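Local coordinates for protein trehalose-6-phosphate phosphatase (Neosartorya fumigata, PDB 5DXL) that is a phosphatase of the haloacid dehalogenase-like (HAD) superfamily, built from a Rossmann-like core domain and a smaller cap domain, at residues Ala9-Gln14 against Pro209-Cys214; Val62-Gly67 against Leu83-Glu88; Ser108-Gln113 against Lys135-Thr140; Thr220-Phe225 against Ser240-Ala245. All blocks are in the same frame, centred on the assembly; numbering follows the deposited sequence.

Interaction 1. Residues Ala9-Gln14 against Pro209-Cys214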
loop_
_atom_site.group_PDB
_atom_site.type_symbol
_atom_site.label_atom_id
_atom_site.label_comp_id
_atom_site.label_asym_id
_atom_site.label_seq_id
_atom_site.Cartn_x
_atom_site.Cartn_y
_atom_site.Cartn_z
ATOM N N ALA A 9 10.380 -17.767 -14.569
ATOM C CA ALA A 9 10.409 -17.894 -16.024
ATOM C C ALA A 9 9.161 -17.277 -16.661
ATOM O O ALA A 9 9.263 -16.543 -17.650
ATOM C CB ALA A 9 10.548 -19.359 -16.433
ATOM N N LYS A 10 7.986 -17.563 -16.101
ATOM C CA LYS A 10 6.744 -16.974 -16.590
ATOM C C LYS A 10 6.757 -15.457 -16.441
ATOM O O LYS A 10 6.285 -14.730 -17.315
ATOM C CB LYS A 10 5.531 -17.536 -15.852
ATOM C CG LYS A 10 5.116 -18.922 -16.307
ATOM C CD LYS A 10 3.808 -19.322 -15.642
ATOM C CE LYS A 10 3.340 -20.695 -16.113
ATOM N NZ LYS A 10 2.176 -21.172 -15.307
ATOM N N LEU A 11 7.279 -14.990 -15.312
ATOM C CA LEU A 11 7.362 -13.560 -15.046
ATOM C C LEU A 11 8.217 -12.858 -16.093
ATOM O O LEU A 11 7.814 -11.835 -16.655
ATOM C CB LEU A 11 7.945 -13.313 -13.652
ATOM C CG LEU A 11 7.947 -11.856 -13.182
ATOM C CD1 LEU A 11 6.551 -11.436 -12.738
ATOM C CD2 LEU A 11 8.966 -11.646 -12.077
ATOM N N LEU A 12 9.404 -13.407 -16.327
ATOM C CA LEU A 12 10.350 -12.801 -17.254
ATOM C C LEU A 12 9.775 -12.790 -18.672
ATOM O O LEU A 12 9.909 -11.806 -19.402
ATOM C CB LEU A 12 11.679 -13.552 -17.217
ATOM C CG LEU A 12 12.750 -13.020 -18.163
ATOM C CD1 LEU A 12 13.080 -11.578 -17.802
ATOM C CD2 LEU A 12 13.987 -13.908 -18.125
ATOM N N LYS A 13 9.115 -13.879 -19.053
ATOM C CA LYS A 13 8.524 -13.968 -20.383
ATOM C C LYS A 13 7.469 -12.880 -20.610
ATOM O O LYS A 13 7.463 -12.218 -21.652
ATOM C CB LYS A 13 7.913 -15.353 -20.604
ATOM C CG LYS A 13 7.401 -15.582 -22.019
ATOM C CD LYS A 13 6.711 -16.938 -22.152
ATOM C CE LYS A 13 6.214 -17.150 -23.574
ATOM N NZ LYS A 13 5.346 -18.348 -23.695
ATOM N N GLN A 14 6.588 -12.669 -19.639
ATOM C CA GLN A 14 5.562 -11.652 -19.819
ATOM C C GLN A 14 6.161 -10.242 -19.729
ATOM O O GLN A 14 5.703 -9.331 -20.407
ATOM C CB GLN A 14 4.430 -11.831 -18.803
ATOM C CG GLN A 14 3.215 -10.957 -19.066
ATOM C CD GLN A 14 2.627 -11.151 -20.471
ATOM O OE1 GLN A 14 2.776 -12.214 -21.083
ATOM N NE2 GLN A 14 1.956 -10.122 -20.976
ATOM N N PRO A 209 -1.652 -1.816 -18.989
ATOM C CA PRO A 209 -0.343 -2.467 -18.949
ATOM C C PRO A 209 -0.495 -3.957 -19.190
ATOM O O PRO A 209 -1.468 -4.540 -18.720
ATOM C CB PRO A 209 0.159 -2.174 -17.527
ATOM C CG PRO A 209 -1.066 -1.942 -16.733
ATOM C CD PRO A 209 -2.062 -1.301 -17.673
ATOM N N GLU A 210 0.433 -4.553 -19.923
ATOM C CA GLU A 210 0.408 -5.988 -20.185
ATOM C C GLU A 210 1.200 -6.748 -19.131
ATOM O O GLU A 210 1.368 -7.958 -19.222
ATOM C CB GLU A 210 0.979 -6.301 -21.568
ATOM C CG GLU A 210 0.153 -5.796 -22.738
ATOM C CD GLU A 210 0.964 -5.780 -24.020
ATOM O OE1 GLU A 210 1.686 -4.787 -24.252
ATOM O OE2 GLU A 210 0.904 -6.773 -24.778
ATOM N N PHE A 211 1.703 -6.022 -18.136
ATOM C CA PHE A 211 2.471 -6.648 -17.063
ATOM C C PHE A 211 2.245 -5.847 -15.794
ATOM O O PHE A 211 2.471 -4.638 -15.771
ATOM C CB PHE A 211 3.957 -6.704 -17.426
ATOM C CG PHE A 211 4.850 -7.269 -16.346
ATOM C CD1 PHE A 211 5.260 -8.592 -16.382
ATOM C CD2 PHE A 211 5.312 -6.455 -15.314
ATOM C CE1 PHE A 211 6.105 -9.107 -15.406
ATOM C CE2 PHE A 211 6.158 -6.964 -14.333
ATOM C CZ PHE A 211 6.558 -8.278 -14.379
ATOM N N VAL A 212 1.789 -6.522 -14.744
ATOM C CA VAL A 212 1.642 -5.903 -13.427
ATOM C C VAL A 212 2.301 -6.806 -12.403
ATOM O O VAL A 212 1.982 -7.989 -12.327
ATOM C CB VAL A 212 0.167 -5.690 -13.030
ATOM C CG1 VAL A 212 0.080 -5.026 -11.668
ATOM C CG2 VAL A 212 -0.551 -4.857 -14.086
ATOM N N LEU A 213 3.251 -6.262 -11.649
ATOM C CA LEU A 213 3.843 -6.992 -10.529
ATOM C C LEU A 213 3.564 -6.226 -9.257
ATOM O O LEU A 213 3.952 -5.060 -9.122
ATOM C CB LEU A 213 5.347 -7.174 -10.717
ATOM C CG LEU A 213 6.104 -7.829 -9.546
ATOM C CD1 LEU A 213 5.615 -9.249 -9.253
ATOM C CD2 LEU A 213 7.596 -7.868 -9.859
ATOM N N CYS A 214 2.883 -6.883 -8.328
ATOM C CA CYS A 214 2.457 -6.246 -7.097
ATOM C C CYS A 214 2.944 -7.077 -5.932
ATOM O O CYS A 214 2.601 -8.253 -5.835
ATOM C CB CYS A 214 0.938 -6.110 -7.083
ATOM S SG CYS A 214 0.221 -5.451 -5.558
HETATM O O HOH W 1 0.722 -9.544 -23.558
#
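Glu210 meets Gln14 through its backbone: the carbonyl O of Glu210 receives Gln14 NE2 at 2.8 Å, in a nearly straight bond (166° at the hydrogen) lying in the plane of the glutamine amide. With CG anti to the backbone N and a bend at chi2 (56°), the Gln14 chain brings its amide there. A water continues the link, accepting from the same NE2 and donating to Glu210 OE2, while Glu210 OE1 forms a salt bridge with Arg19. Next comes Phe211, whose side chain leaves the strand toward helix 9-14. Its ring crosses the Leu11 side chain at about a right angle: Leu11 CD1 sits 3.6 Å from Phe211 CZ, and Leu11 CG lies in the ring plane, at the edge. Leu11 O comes to that edge too, 3.5 Å from Phe211 CE1. Two residues on, Leu213 CD1 approaches Leu11 CD1 at 4.2 Å. Phe239 of strand 238-243 and helix 259-270 also pack on Leu11, completing the seat of helix 8-17 on the Rossmann-like sheet. Chemically, the contact is greasy at Leu11 and polar at Gln14, where NE2 donates to two acceptors, Glu210 O and the water, which together should set the orientation of the amide.

Interaction 2. Residues Val62-Gly67 against Leu83-Glu88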
loop_
_atom_site.group_PDB
_atom_site.type_symbol
_atom_site.label_atom_id
_atom_site.label_comp_id
_atom_site.label_asym_id
_atom_site.label_seq_id
_atom_site.Cartn_x
_atom_site.Cartn_y
_atom_site.Cartn_z
ATOM N N VAL A 62 6.925 2.578 -11.826
ATOM C CA VAL A 62 7.350 1.929 -10.589
ATOM C C VAL A 62 6.866 2.726 -9.388
ATOM O O VAL A 62 7.215 3.903 -9.228
ATOM C CB VAL A 62 8.894 1.778 -10.537
ATOM C CG1 VAL A 62 9.314 1.051 -9.270
ATOM C CG2 VAL A 62 9.402 1.023 -11.772
ATOM N N TRP A 63 6.054 2.075 -8.558
ATOM C CA TRP A 63 5.448 2.711 -7.391
ATOM C C TRP A 63 5.894 2.074 -6.089
ATOM O O TRP A 63 5.916 0.842 -5.966
ATOM C CB TRP A 63 3.919 2.643 -7.477
ATOM C CG TRP A 63 3.373 3.657 -8.429
ATOM C CD1 TRP A 63 3.220 3.521 -9.774
ATOM C CD2 TRP A 63 2.947 4.981 -8.102
ATOM N NE1 TRP A 63 2.705 4.686 -10.312
ATOM C CE2 TRP A 63 2.530 5.596 -9.300
ATOM C CE3 TRP A 63 2.865 5.702 -6.907
ATOM C CZ2 TRP A 63 2.036 6.899 -9.333
ATOM C CZ3 TRP A 63 2.379 7.001 -6.946
ATOM C CH2 TRP A 63 1.972 7.581 -8.153
ATOM N N ILE A 64 6.243 2.923 -5.122
ATOM C CA ILE A 64 6.468 2.497 -3.743
ATOM C C ILE A 64 5.242 2.945 -2.934
ATOM O O ILE A 64 4.916 4.135 -2.922
ATOM C CB ILE A 64 7.751 3.120 -3.144
ATOM C CG1 ILE A 64 8.967 2.928 -4.056
ATOM C CG2 ILE A 64 8.041 2.558 -1.739
ATOM C CD1 ILE A 64 9.235 1.483 -4.433
ATOM N N ILE A 65 4.555 2.001 -2.284
ATOM C CA ILE A 65 3.309 2.289 -1.574
ATOM C C ILE A 65 3.511 1.895 -0.122
ATOM O O ILE A 65 3.486 0.722 0.217
ATOM C CB ILE A 65 2.128 1.545 -2.216
ATOM C CG1 ILE A 65 2.043 1.898 -3.703
ATOM C CG2 ILE A 65 0.809 1.909 -1.524
ATOM C CD1 ILE A 65 1.060 1.040 -4.477
ATOM N N SER A 66 3.726 2.893 0.731
ATOM C CA SER A 66 4.346 2.676 2.036
ATOM C C SER A 66 3.685 3.443 3.178
ATOM O O SER A 66 3.102 4.503 2.972
ATOM C CB SER A 66 5.828 3.065 1.939
ATOM O OG SER A 66 6.466 3.062 3.201
ATOM N N GLY A 67 3.777 2.891 4.392
ATOM C CA GLY A 67 3.313 3.604 5.566
ATOM C C GLY A 67 4.292 4.667 6.039
ATOM O O GLY A 67 3.967 5.478 6.911
ATOM N N LEU A 83 10.424 7.364 -9.795
ATOM C CA LEU A 83 9.597 6.600 -8.860
ATOM C C LEU A 83 8.327 7.345 -8.525
ATOM O O LEU A 83 8.369 8.526 -8.175
ATOM C CB LEU A 83 10.331 6.313 -7.555
ATOM C CG LEU A 83 11.473 5.317 -7.537
ATOM C CD1 LEU A 83 11.995 5.229 -6.097
ATOM C CD2 LEU A 83 10.984 3.951 -8.008
ATOM N N GLY A 84 7.205 6.643 -8.598
ATOM C CA GLY A 84 5.992 7.124 -7.966
ATOM C C GLY A 84 6.060 6.787 -6.485
ATOM O O GLY A 84 6.464 5.686 -6.122
ATOM N N LEU A 85 5.694 7.737 -5.627
ATOM C CA LEU A 85 5.782 7.525 -4.177
ATOM C C LEU A 85 4.434 7.769 -3.513
ATOM O O LEU A 85 3.823 8.808 -3.714
ATOM C CB LEU A 85 6.847 8.436 -3.555
ATOM C CG LEU A 85 8.255 8.259 -4.149
ATOM C CD1 LEU A 85 9.168 9.363 -3.615
ATOM C CD2 LEU A 85 8.831 6.867 -3.830
ATOM N N SER A 86 3.986 6.800 -2.721
ATOM C CA SER A 86 2.779 6.939 -1.906
ATOM C C SER A 86 3.200 6.777 -0.453
ATOM O O SER A 86 3.705 5.723 -0.071
ATOM C CB SER A 86 1.726 5.905 -2.300
ATOM O OG SER A 86 0.636 5.900 -1.376
ATOM N N ALA A 87 3.052 7.840 0.331
ATOM C CA ALA A 87 3.559 7.861 1.703
ATOM C C ALA A 87 2.441 8.055 2.709
ATOM O O ALA A 87 1.358 8.530 2.354
ATOM C CB ALA A 87 4.606 8.968 1.866
ATOM N N GLU A 88 2.720 7.673 3.955
ATOM C CA GLU A 88 1.835 7.936 5.091
ATOM C C GLU A 88 0.439 7.381 4.838
ATOM O O GLU A 88 -0.566 8.059 5.018
ATOM C CB GLU A 88 1.802 9.442 5.398
ATOM C CG GLU A 88 3.168 9.949 5.803
ATOM C CD GLU A 88 3.189 11.392 6.286
ATOM O OE1 GLU A 88 2.228 11.821 6.966
ATOM O OE2 GLU A 88 4.179 12.097 5.981
HETATM O O HOH W 2 0.943 4.950 1.177
#
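Val62 O takes the N-H of Gly84 at 2.8 Å, the first rung between two parallel strands of the Rossmann-like HAD core; helix 70-77 connects them in a beta-alpha-beta unit. The rungs then follow the usual parallel alternation. Gly84 O accepts from Ile64 N, Ile64 O receives Ser86 N almost in line with its carbonyl (C=O...N 175°), and Ser86 O takes Ser66 N at 2.9 Å. The two strands run only 11° apart.

On the face carrying Trp63, Ile65 and Ser86, the indole of Trp63 folds across the neighbouring strand at Gly84. Its CG is anti to the carbonyl carbon (chi1 -77°), and the six-membered ring lies over Gly84 CA, 3.6 Å from the ring centroid, in a CH-pi contact. Because Gly84 has no side chain, the ring can settle directly on its backbone. Leu197 of helix 190-199 packs against the same tryptophan.

On the face carrying Ile64 and Leu85, those two side chains lie side by side, pointing the same way, with Ile64 CG1 3.9 Å from Leu85 CD2. Toward the start of the strands Val62 CG1 meets Leu83 CD2 at 3.6 Å, against helix 45-56. At the other end Ser66, whose OG bonds to Arg68 N, is consistent with the serine or threonine of HAD motif II, at the end of the second core strand. Beside it a water donates to Ser66 O at 2.8 Å and lies 2.7 Å from Ser86 OG, with which it shares a hydrogen bond.

Interaction 3. Residues Ser108-Gln113 against Lys135-Thr140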
loop_
_atom_site.group_PDB
_atom_site.type_symbol
_atom_site.label_atom_id
_atom_site.label_comp_id
_atom_site.label_asym_id
_atom_site.label_seq_id
_atom_site.Cartn_x
_atom_site.Cartn_y
_atom_site.Cartn_z
ATOM N N SER A 108 -9.010 16.727 0.521
ATOM C CA SER A 108 -10.335 16.186 0.819
ATOM C C SER A 108 -11.083 17.081 1.805
ATOM O O SER A 108 -10.487 17.906 2.480
ATOM C CB SER A 108 -10.220 14.768 1.389
ATOM O OG SER A 108 -9.830 14.781 2.753
ATOM N N ASP A 109 -12.396 16.893 1.903
ATOM C CA ASP A 109 -13.197 17.567 2.921
ATOM C C ASP A 109 -13.140 16.762 4.218
ATOM O O ASP A 109 -13.757 15.708 4.326
ATOM C CB ASP A 109 -14.641 17.732 2.419
ATOM C CG ASP A 109 -15.594 18.280 3.473
ATOM O OD1 ASP A 109 -15.176 18.628 4.594
ATOM O OD2 ASP A 109 -16.802 18.373 3.159
HETATM N N MSE A 110 -12.417 17.258 5.213
HETATM C CA MSE A 110 -12.314 16.518 6.459
HETATM C C MSE A 110 -13.288 17.044 7.515
HETATM O O MSE A 110 -13.040 16.944 8.719
HETATM C CB MSE A 110 -10.878 16.537 6.967
HETATM C CG MSE A 110 -9.965 15.741 6.040
HETATM SE SE MSE A 110 -8.194 15.453 6.794
HETATM C CE MSE A 110 -7.428 17.198 6.328
ATOM N N GLY A 111 -14.409 17.586 7.046
ATOM C CA GLY A 111 -15.468 18.026 7.941
ATOM C C GLY A 111 -15.957 16.909 8.850
ATOM O O GLY A 111 -16.458 17.182 9.942
ATOM N N TRP A 112 -15.816 15.667 8.383
ATOM C CA TRP A 112 -16.194 14.496 9.184
ATOM C C TRP A 112 -15.465 14.467 10.522
ATOM O O TRP A 112 -15.988 13.936 11.512
ATOM C CB TRP A 112 -15.930 13.193 8.410
ATOM C CG TRP A 112 -14.504 12.957 8.011
ATOM C CD1 TRP A 112 -13.922 13.286 6.814
ATOM C CD2 TRP A 112 -13.483 12.318 8.791
ATOM N NE1 TRP A 112 -12.603 12.898 6.807
ATOM C CE2 TRP A 112 -12.307 12.298 8.004
ATOM C CE3 TRP A 112 -13.449 11.755 10.073
ATOM C CZ2 TRP A 112 -11.110 11.751 8.464
ATOM C CZ3 TRP A 112 -12.258 11.211 10.527
ATOM C CH2 TRP A 112 -11.105 11.215 9.726
ATOM N N GLN A 113 -14.268 15.044 10.575
ATOM C CA GLN A 113 -13.492 15.015 11.808
ATOM C C GLN A 113 -14.182 15.781 12.940
ATOM O O GLN A 113 -14.061 15.415 14.101
ATOM C CB GLN A 113 -12.090 15.567 11.585
ATOM C CG GLN A 113 -11.255 14.674 10.695
ATOM C CD GLN A 113 -9.777 14.900 10.890
ATOM O OE1 GLN A 113 -9.368 15.732 11.695
ATOM N NE2 GLN A 113 -8.962 14.151 10.156
ATOM N N LYS A 135 -4.897 11.744 15.073
ATOM C CA LYS A 135 -3.805 11.915 14.112
ATOM C C LYS A 135 -4.263 12.824 12.977
ATOM O O LYS A 135 -5.412 13.289 12.981
ATOM C CB LYS A 135 -3.339 10.565 13.575
ATOM C CG LYS A 135 -2.618 9.714 14.600
ATOM C CD LYS A 135 -1.584 8.829 13.929
ATOM C CE LYS A 135 -0.723 8.108 14.950
ATOM N NZ LYS A 135 0.382 7.349 14.297
ATOM N N ARG A 136 -3.373 13.068 12.012
ATOM C CA ARG A 136 -3.661 13.961 10.889
ATOM C C ARG A 136 -4.945 13.549 10.191
ATOM O O ARG A 136 -5.839 14.365 9.946
ATOM C CB ARG A 136 -2.505 13.964 9.881
ATOM C CG ARG A 136 -2.646 15.012 8.775
ATOM C CD ARG A 136 -1.916 14.614 7.481
ATOM N NE ARG A 136 -0.552 14.167 7.723
ATOM C CZ ARG A 136 0.491 14.982 7.826
ATOM N NH1 ARG A 136 0.319 16.292 7.705
ATOM N NH2 ARG A 136 1.705 14.489 8.046
ATOM N N VAL A 137 -5.045 12.264 9.886
ATOM C CA VAL A 137 -6.119 11.818 9.033
ATOM C C VAL A 137 -7.010 10.777 9.715
ATOM O O VAL A 137 -8.156 10.567 9.313
ATOM C CB VAL A 137 -5.558 11.266 7.732
ATOM C CG1 VAL A 137 -6.553 11.455 6.636
ATOM C CG2 VAL A 137 -4.302 12.040 7.370
ATOM N N ALA A 138 -6.505 10.126 10.752
ATOM C CA ALA A 138 -7.322 9.121 11.417
ATOM C C ALA A 138 -7.635 9.518 12.845
ATOM O O ALA A 138 -6.781 10.036 13.550
ATOM C CB ALA A 138 -6.635 7.778 11.389
ATOM N N LEU A 139 -8.866 9.245 13.275
ATOM C CA LEU A 139 -9.272 9.513 14.652
ATOM C C LEU A 139 -9.598 8.190 15.317
ATOM O O LEU A 139 -10.336 7.388 14.759
ATOM C CB LEU A 139 -10.486 10.446 14.697
ATOM C CG LEU A 139 -10.314 11.852 14.110
ATOM C CD1 LEU A 139 -11.605 12.645 14.234
ATOM C CD2 LEU A 139 -9.189 12.559 14.794
ATOM N N THR A 140 -9.037 7.962 16.496
ATOM C CA THR A 140 -9.186 6.662 17.144
ATOM C C THR A 140 -9.680 6.795 18.578
ATOM O O THR A 140 -9.129 7.558 19.375
ATOM C CB THR A 140 -7.856 5.883 17.133
ATOM O OG1 THR A 140 -7.371 5.798 15.790
ATOM C CG2 THR A 140 -8.077 4.467 17.661
HETATM O O HOH W 3 -6.983 15.538 12.910
#
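Trp112 turns the edge of its indole to the backbone of Val137, with CH2 only 3.0 Å from Val137 O and the oxygen in the ring plane. This is the cap domain, where the start of helix 112-125 packs on the turn leading into strand 139-142 of the four-stranded antiparallel sheet. The carbonyl is buried here and has no hydrogen-bond partner in the model; the slightly positive C-H rim of the indole may ease that in part. Trp112 CG occupies the crowded position between the backbone N and the carbonyl carbon (chi1 60°), and one face of its ring is lined by Gln113 CG, 3.4 Å above the plane and toward the rim. Trp170 meets the indole edge-to-face.

Leu139 lies obliquely across both Trp112 and Gln113. Its CD1 is the touching branch, 4.0 Å from Trp112 CZ3 and equally far from Gln113 CB. The glutamine chain, extended beyond CG, carries its amide past this leucine to Arg136: Gln113 NE2 donates to Arg136 O at 3.1 Å, nearly straight (166°) and in the amide plane. Its OE1 accepts from Arg134 NH2, so both ends of the amide are engaged. The selenium of selenomethionine Met110 rests near Val137 CG1 and Arg136 O.

Leading into helix 112-125 is an Asx turn, in which Asp109 OD1 accepts from Gly111 N at 2.8 Å, met from above the carboxylate plane. Near the amide of Gln113, a water lies 2.7 Å from both Gln113 OE1 and Lys135 O.

Interaction 4. Residues Thr220-Phe225 against Ser240-Ala245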
loop_
_atom_site.group_PDB
_atom_site.type_symbol
_atom_site.label_atom_id
_atom_site.label_comp_id
_atom_site.label_asym_id
_atom_site.label_seq_id
_atom_site.Cartn_x
_atom_site.Cartn_y
_atom_site.Cartn_z
ATOM N N THR A 220 -2.335 -5.271 5.176
ATOM C CA THR A 220 -2.791 -4.145 4.367
ATOM C C THR A 220 -2.487 -4.365 2.885
ATOM O O THR A 220 -3.231 -3.916 2.010
ATOM C CB THR A 220 -2.153 -2.802 4.830
ATOM O OG1 THR A 220 -0.903 -2.573 4.161
ATOM C CG2 THR A 220 -1.936 -2.805 6.332
ATOM N N ASP A 221 -1.390 -5.058 2.601
ATOM C CA ASP A 221 -1.014 -5.337 1.229
ATOM C C ASP A 221 -1.982 -6.295 0.549
ATOM O O ASP A 221 -2.107 -6.285 -0.675
ATOM C CB ASP A 221 0.404 -5.900 1.187
ATOM C CG ASP A 221 1.433 -4.868 1.560
ATOM O OD1 ASP A 221 1.205 -3.676 1.268
ATOM O OD2 ASP A 221 2.471 -5.255 2.129
ATOM N N GLU A 222 -2.658 -7.113 1.344
ATOM C CA GLU A 222 -3.691 -8.013 0.835
ATOM C C GLU A 222 -4.752 -7.260 0.031
ATOM O O GLU A 222 -5.299 -7.787 -0.935
ATOM C CB GLU A 222 -4.339 -8.787 1.989
ATOM C CG GLU A 222 -3.392 -9.788 2.648
ATOM C CD GLU A 222 -3.091 -10.974 1.744
ATOM O OE1 GLU A 222 -4.033 -11.488 1.105
ATOM O OE2 GLU A 222 -1.914 -11.380 1.661
ATOM N N ASP A 223 -5.017 -6.012 0.405
ATOM C CA ASP A 223 -6.047 -5.240 -0.287
ATOM C C ASP A 223 -5.608 -4.873 -1.711
ATOM O O ASP A 223 -6.445 -4.735 -2.604
ATOM C CB ASP A 223 -6.413 -3.988 0.521
ATOM C CG ASP A 223 -7.249 -4.314 1.766
ATOM O OD1 ASP A 223 -8.042 -5.289 1.730
ATOM O OD2 ASP A 223 -7.112 -3.592 2.779
HETATM N N MSE A 224 -4.298 -4.732 -1.936
HETATM C CA MSE A 224 -3.781 -4.531 -3.293
HETATM C C MSE A 224 -4.079 -5.758 -4.148
HETATM O O MSE A 224 -4.504 -5.623 -5.297
HETATM C CB MSE A 224 -2.271 -4.260 -3.291
HETATM C CG MSE A 224 -1.887 -2.987 -2.563
HETATM SE SE MSE A 224 -0.072 -2.405 -2.982
HETATM C CE MSE A 224 0.922 -3.879 -2.143
ATOM N N PHE A 225 -3.836 -6.943 -3.588
ATOM C CA PHE A 225 -4.055 -8.187 -4.330
ATOM C C PHE A 225 -5.541 -8.340 -4.659
ATOM O O PHE A 225 -5.899 -8.725 -5.774
ATOM C CB PHE A 225 -3.575 -9.414 -3.545
ATOM C CG PHE A 225 -2.169 -9.306 -3.008
ATOM C CD1 PHE A 225 -1.166 -8.657 -3.719
ATOM C CD2 PHE A 225 -1.855 -9.867 -1.774
ATOM C CE1 PHE A 225 0.131 -8.563 -3.206
ATOM C CE2 PHE A 225 -0.570 -9.779 -1.251
ATOM C CZ PHE A 225 0.430 -9.130 -1.965
ATOM N N SER A 240 0.268 -10.933 -8.631
ATOM C CA SER A 240 0.110 -10.526 -7.238
ATOM C C SER A 240 0.892 -11.506 -6.382
ATOM O O SER A 240 0.633 -12.715 -6.402
ATOM C CB SER A 240 -1.359 -10.502 -6.818
ATOM O OG SER A 240 -2.058 -9.429 -7.443
ATOM N N VAL A 241 1.862 -10.976 -5.647
ATOM C CA VAL A 241 2.834 -11.809 -4.959
ATOM C C VAL A 241 2.977 -11.377 -3.513
ATOM O O VAL A 241 3.354 -10.243 -3.241
ATOM C CB VAL A 241 4.220 -11.720 -5.636
ATOM C CG1 VAL A 241 5.186 -12.736 -5.022
ATOM C CG2 VAL A 241 4.129 -11.914 -7.148
ATOM N N THR A 242 2.669 -12.271 -2.580
ATOM C CA THR A 242 2.912 -11.971 -1.172
ATOM C C THR A 242 4.326 -12.376 -0.785
ATOM O O THR A 242 4.917 -13.268 -1.391
ATOM C CB THR A 242 1.898 -12.681 -0.241
ATOM O OG1 THR A 242 2.012 -12.140 1.081
ATOM C CG2 THR A 242 2.132 -14.209 -0.197
ATOM N N VAL A 243 4.881 -11.687 0.201
ATOM C CA VAL A 243 6.165 -12.071 0.755
ATOM C C VAL A 243 5.866 -12.883 2.016
ATOM O O VAL A 243 5.262 -12.375 2.969
ATOM C CB VAL A 243 7.037 -10.848 1.045
ATOM C CG1 VAL A 243 8.355 -11.260 1.687
ATOM C CG2 VAL A 243 7.300 -10.106 -0.258
ATOM N N GLY A 244 6.242 -14.157 1.987
ATOM C CA GLY A 244 5.915 -15.070 3.070
ATOM C C GLY A 244 5.991 -16.500 2.575
ATOM O O GLY A 244 6.463 -16.763 1.459
ATOM N N ALA A 245 5.531 -17.426 3.408
ATOM C CA ALA A 245 5.675 -18.843 3.116
ATOM C C ALA A 245 4.623 -19.350 2.148
ATOM O O ALA A 245 3.562 -18.736 1.974
ATOM C CB ALA A 245 5.616 -19.644 4.420
#
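Phe225 leans from its helix onto the backbone of strand 240-243, and its side chain can be followed outward atom by atom. CB of Phe225 begins 4.1 Å from Ser240 CB. CG is anti to the carbonyl carbon (chi1 -51°), and beyond it the two sides of the ring find different neighbours. On one side, CD1 of Phe225 comes to 3.6 Å from Ser240 CB, and CE1 of Phe225 moves on to Val241 O, at the same distance. On the other side, CE2 of Phe225 reaches Thr242 CB at 3.9 Å. The tip, Phe225 CZ, presses closest, 3.4 Å from Val241 O. Ring and Thr242 side chain cross at about a right angle.

Its own segment closes in on the ring as well: Asp221 O stands over the centre of one face, 3.6 Å above the plane, while Glu222 OE1 lies at the edge, in plane.

The contact is one of van der Waals packing; the carboxylate of Glu222 and the hydroxyl of Thr242 have their partners elsewhere. Glu222 OE2 stays 4.0 Å from Thr242 OG1; the carboxylate is bonded to Glu251 N and Thr250 OG1, and the threonine hydroxyl to Lys248 NZ. Asp221 forms a salt bridge with Lys190. With Cys214 of strand 211-216 also touching the ring, Phe225 packs between helix 222-229 and the neighbouring strands 211-216 and 238-243. This is the packing of a beta-alpha-beta crossover in a Rossmann-like core, and the acidic loop leading into the helix is consistent with motif IV of the HAD superfamily.

In the fold
Interactions 1, 2 and 4 all reach one mixed sheet, that of the core domain, whereas interaction 3 belongs to the separate antiparallel sheet of the cap. Interaction 1 closes the widest loop, from helix 8-17 to strand 211-216, and both 2 and 3 are nested within it; 4 follows. Interactions 1 and 4 lie about 16 Å apart between centres and join through neighbouring strands, Cys214 O to Val241 N. Interaction 2 touches 4 where Ile65 meets Met224. The cap contact is about 38 Å from interaction 1, centre to centre, yet linked to interaction 2 by the salt bridge Glu88-Arg136, which ties the two domains together.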